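Local coordinates for cell wall surface anchor family protein (Streptococcus pneumoniae, PDB 4OQ1), which is an ancillary pilin that probably anchors the pilus to the pneumococcal cell wall, at residues H28-Q33 with E135-V140. The protein carries 3 engineered substitutions. Sequence-based numbering, arbitrary orientation.
Sequences HTLVLQ and EPLVIV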
ATOM      1  N   HIS A  28      22.786  11.116  36.997  1.00 34.77           N
ATOM      2  CA  HIS A  28      22.132   9.891  36.734  1.00 32.43           C
ATOM      3  C   HIS A  28      21.824   9.776  35.240  1.00 26.98           C
ATOM      4  O   HIS A  28      21.623  10.783  34.498  1.00 29.43           O
ATOM      5  CB  HIS A  28      20.819   9.770  37.521  1.00 31.40           C
ATOM      6  CG  HIS A  28      20.999   9.705  38.987  1.00 39.45           C
ATOM      7  ND1 HIS A  28      21.220   8.519  39.652  1.00 39.15           N
ATOM      8  CD2 HIS A  28      20.965  10.674  39.934  1.00 38.27           C
ATOM      9  CE1 HIS A  28      21.339   8.765  40.944  1.00 40.23           C
ATOM     10  NE2 HIS A  28      21.182  10.059  41.139  1.00 39.64           N
ATOM     11  N   THR A  29      21.783   8.542  34.837  1.00 27.28           N
ATOM     12  CA  THR A  29      21.310   8.185  33.510  1.00 29.28           C
ATOM     13  C   THR A  29      20.009   7.331  33.570  1.00 26.28           C
ATOM     14  O   THR A  29      19.896   6.364  34.340  1.00 26.62           O
ATOM     15  CB  THR A  29      22.367   7.383  32.734  1.00 30.78           C
ATOM     16  OG1 THR A  29      23.565   8.156  32.618  1.00 31.40           O
ATOM     17  CG2 THR A  29      21.851   7.057  31.365  1.00 27.97           C
ATOM     18  N   LEU A  30      19.056   7.726  32.718  1.00 24.70           N
ATOM     19  CA  LEU A  30      17.808   6.977  32.527  1.00 22.60           C
ATOM     20  C   LEU A  30      17.817   6.297  31.131  1.00 20.22           C
ATOM     21  O   LEU A  30      18.096   6.886  30.128  1.00 19.66           O
ATOM     22  CB  LEU A  30      16.580   7.924  32.640  1.00 19.32           C
ATOM     23  CG  LEU A  30      15.211   7.293  32.305  1.00 20.69           C
ATOM     24  CD1 LEU A  30      14.724   6.266  33.242  1.00 24.32           C
ATOM     25  CD2 LEU A  30      14.197   8.458  32.127  1.00 20.89           C
ATOM     26  N   VAL A  31      17.533   5.007  31.147  1.00 20.51           N
ATOM     27  CA  VAL A  31      17.391   4.190  29.911  1.00 21.19           C
ATOM     28  C   VAL A  31      15.843   3.960  29.674  1.00 21.83           C
ATOM     29  O   VAL A  31      15.112   3.576  30.627  1.00 22.77           O
ATOM     30  CB  VAL A  31      18.169   2.828  30.112  1.00 21.81           C
ATOM     31  CG1 VAL A  31      17.714   1.732  29.174  1.00 22.13           C
ATOM     32  CG2 VAL A  31      19.676   3.010  29.952  1.00 24.38           C
ATOM     33  N   LEU A  32      15.355   4.324  28.477  1.00 23.99           N
ATOM     34  CA  LEU A  32      13.968   4.124  28.063  1.00 20.82           C
ATOM     35  C   LEU A  32      13.928   3.100  26.922  1.00 23.09           C
ATOM     36  O   LEU A  32      14.567   3.232  25.906  1.00 23.41           O
ATOM     37  CB  LEU A  32      13.347   5.447  27.579  1.00 21.05           C
ATOM     38  CG  LEU A  32      13.198   6.500  28.687  1.00 20.07           C
ATOM     39  CD1 LEU A  32      12.829   7.853  28.190  1.00 17.79           C
ATOM     40  CD2 LEU A  32      12.162   6.038  29.700  1.00 23.85           C
ATOM     41  N   GLN A  33      13.170   2.039  27.111  1.00 19.69           N
ATOM     42  CA  GLN A  33      12.953   1.074  26.062  1.00 22.41           C
ATOM     43  C   GLN A  33      11.524   1.325  25.556  1.00 21.72           C
ATOM     44  O   GLN A  33      10.612   1.601  26.334  1.00 23.04           O
ATOM     45  CB  GLN A  33      13.192  -0.323  26.644  1.00 23.34           C
ATOM     46  CG  GLN A  33      14.647  -0.612  26.956  1.00 22.94           C
ATOM     47  CD  GLN A  33      14.886  -1.768  27.925  1.00 29.84           C
ATOM     48  OE1 GLN A  33      13.955  -2.430  28.393  1.00 37.74           O
ATOM     49  NE2 GLN A  33      16.153  -2.054  28.189  1.00 26.64           N
ATOM     50  N   GLU A 135      22.720   2.621  38.616  1.00 48.34           N
ATOM     51  CA  GLU A 135      22.931   3.191  37.264  1.00 45.66           C
ATOM     52  C   GLU A 135      23.170   2.187  36.124  1.00 47.35           C
ATOM     53  O   GLU A 135      24.046   1.340  36.202  1.00 41.32           O
ATOM     54  CB  GLU A 135      24.143   4.123  37.291  1.00 49.59           C
ATOM     55  CG  GLU A 135      24.610   4.665  35.926  1.00 51.02           C
ATOM     56  CD  GLU A 135      24.063   6.045  35.561  1.00 55.69           C
ATOM     57  OE1 GLU A 135      23.077   6.534  36.176  1.00 48.66           O
ATOM     58  OE2 GLU A 135      24.620   6.641  34.600  1.00 55.93           O
ATOM     59  N   PRO A 136      22.436   2.322  35.021  1.00 38.19           N
ATOM     60  CA  PRO A 136      21.316   3.288  34.815  1.00 38.08           C
ATOM     61  C   PRO A 136      19.972   2.792  35.415  1.00 30.96           C
ATOM     62  O   PRO A 136      19.811   1.617  35.785  1.00 29.52           O
ATOM     63  CB  PRO A 136      21.209   3.330  33.308  1.00 36.10           C
ATOM     64  CG  PRO A 136      21.445   1.908  32.940  1.00 38.48           C
ATOM     65  CD  PRO A 136      22.462   1.328  33.936  1.00 36.77           C
ATOM     66  N   LEU A 137      19.028   3.713  35.563  1.00 28.85           N
ATOM     67  CA  LEU A 137      17.648   3.325  35.818  1.00 26.06           C
ATOM     68  C   LEU A 137      17.037   2.894  34.459  1.00 24.99           C
ATOM     69  O   LEU A 137      17.151   3.593  33.515  1.00 25.37           O
ATOM     70  CB  LEU A 137      16.891   4.547  36.368  1.00 24.53           C
ATOM     71  CG  LEU A 137      15.467   4.275  36.758  1.00 21.79           C
ATOM     72  CD1 LEU A 137      15.294   3.197  37.841  1.00 24.09           C
ATOM     73  CD2 LEU A 137      14.857   5.543  37.233  1.00 19.89           C
ATOM     74  N   VAL A 138      16.330   1.782  34.421  1.00 25.64           N
ATOM     75  CA  VAL A 138      15.701   1.233  33.196  1.00 25.82           C
ATOM     76  C   VAL A 138      14.181   1.271  33.287  1.00 26.18           C
ATOM     77  O   VAL A 138      13.605   0.622  34.133  1.00 28.70           O
ATOM     78  CB  VAL A 138      16.101  -0.253  32.948  1.00 28.26           C
ATOM     79  CG1 VAL A 138      15.483  -0.741  31.666  1.00 25.35           C
ATOM     80  CG2 VAL A 138      17.631  -0.397  32.947  1.00 29.25           C
ATOM     81  N   ILE A 139      13.539   2.019  32.414  1.00 23.98           N
ATOM     82  CA  ILE A 139      12.091   2.028  32.310  1.00 22.26           C
ATOM     83  C   ILE A 139      11.614   1.615  30.905  1.00 20.47           C
ATOM     84  O   ILE A 139      12.049   2.162  29.906  1.00 17.72           O
ATOM     85  CB  ILE A 139      11.550   3.423  32.570  1.00 23.64           C
ATOM     86  CG1 ILE A 139      11.744   3.708  34.056  1.00 25.11           C
ATOM     87  CG2 ILE A 139      10.087   3.571  32.145  1.00 25.07           C
ATOM     88  CD1 ILE A 139      11.311   5.033  34.507  1.00 32.13           C
ATOM     89  N   VAL A 140      10.658   0.699  30.885  1.00 17.36           N
ATOM     90  CA  VAL A 140      10.047   0.226  29.655  1.00 17.89           C
ATOM     91  C   VAL A 140       8.752   1.058  29.486  1.00 18.98           C
ATOM     92  O   VAL A 140       7.764   0.806  30.175  1.00 23.98           O
ATOM     93  CB  VAL A 140       9.732  -1.292  29.698  1.00 22.22           C
ATOM     94  CG1 VAL A 140       9.269  -1.778  28.339  1.00 22.00           C
ATOM     95  CG2 VAL A 140      10.896  -2.157  30.167  1.00 23.67           C
TER
HETATM   96  O   HOH W   1      21.458   5.981  37.931  1.00 52.39           O
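Strands 28-33 and 137-140, the first and last of the N-terminal domain, form a parallel pair at the edge of its mixed beta-sheet, Leu-30 beside Leu-137 and Gln-33 beside Val-140. Strand 28-33 thus lies between strand 137-140, outermost within the chain, and antiparallel strand 98-103. Backbone hydrogen bonds run Leu-137 N to Thr-29 O, Val-31 N to Leu-137 O, Ile-139 N to Val-31 O (2.8 Å, nearly straight at 176°) and Gln-33 N to Ile-139 O.

On the face turned to strand 120-129, Leu-30, Leu-32, Leu-137 and Ile-139 point the same way; Leu-30 CD1 reaches Ile-139 CD1 at 3.8 Å, and Leu-32 CD2 lies alongside Ile-139 CB at 3.9 Å. Phe-127 of strand 120-129 touches both Leu-30 and Ile-139. On the other face, Val-31 CG2 rests 3.6 Å from CG of Pro-136, whose preceding peptide is cis. The side chain of Gln-33 crosses those of Val-138 and Val-140 obliquely, its OE1 3.5 Å from Val-140 CG2, while its NE2 is hydrogen-bonded to Gln-97 OE1.

Before strand 137-140 begins, Glu-135 grips the backbone N and hydroxyl of Thr-29 with its carboxylate. Its chain bends at chi2 (95°), placing CD near Thr-29, and both oxygens are used on their syn sides: OE1 accepts Thr-29 N at 2.7 Å, and OE2 accepts the hydroxyl OG1, 27° out of the carboxylate plane. The ring of buried His-28 is hydrogen-bonded through NE2 to Asn-105 OD1; a water in the ring plane is hydrogen-bonded to ND1 at 3.1 Å and bridges to Glu-135 OE1.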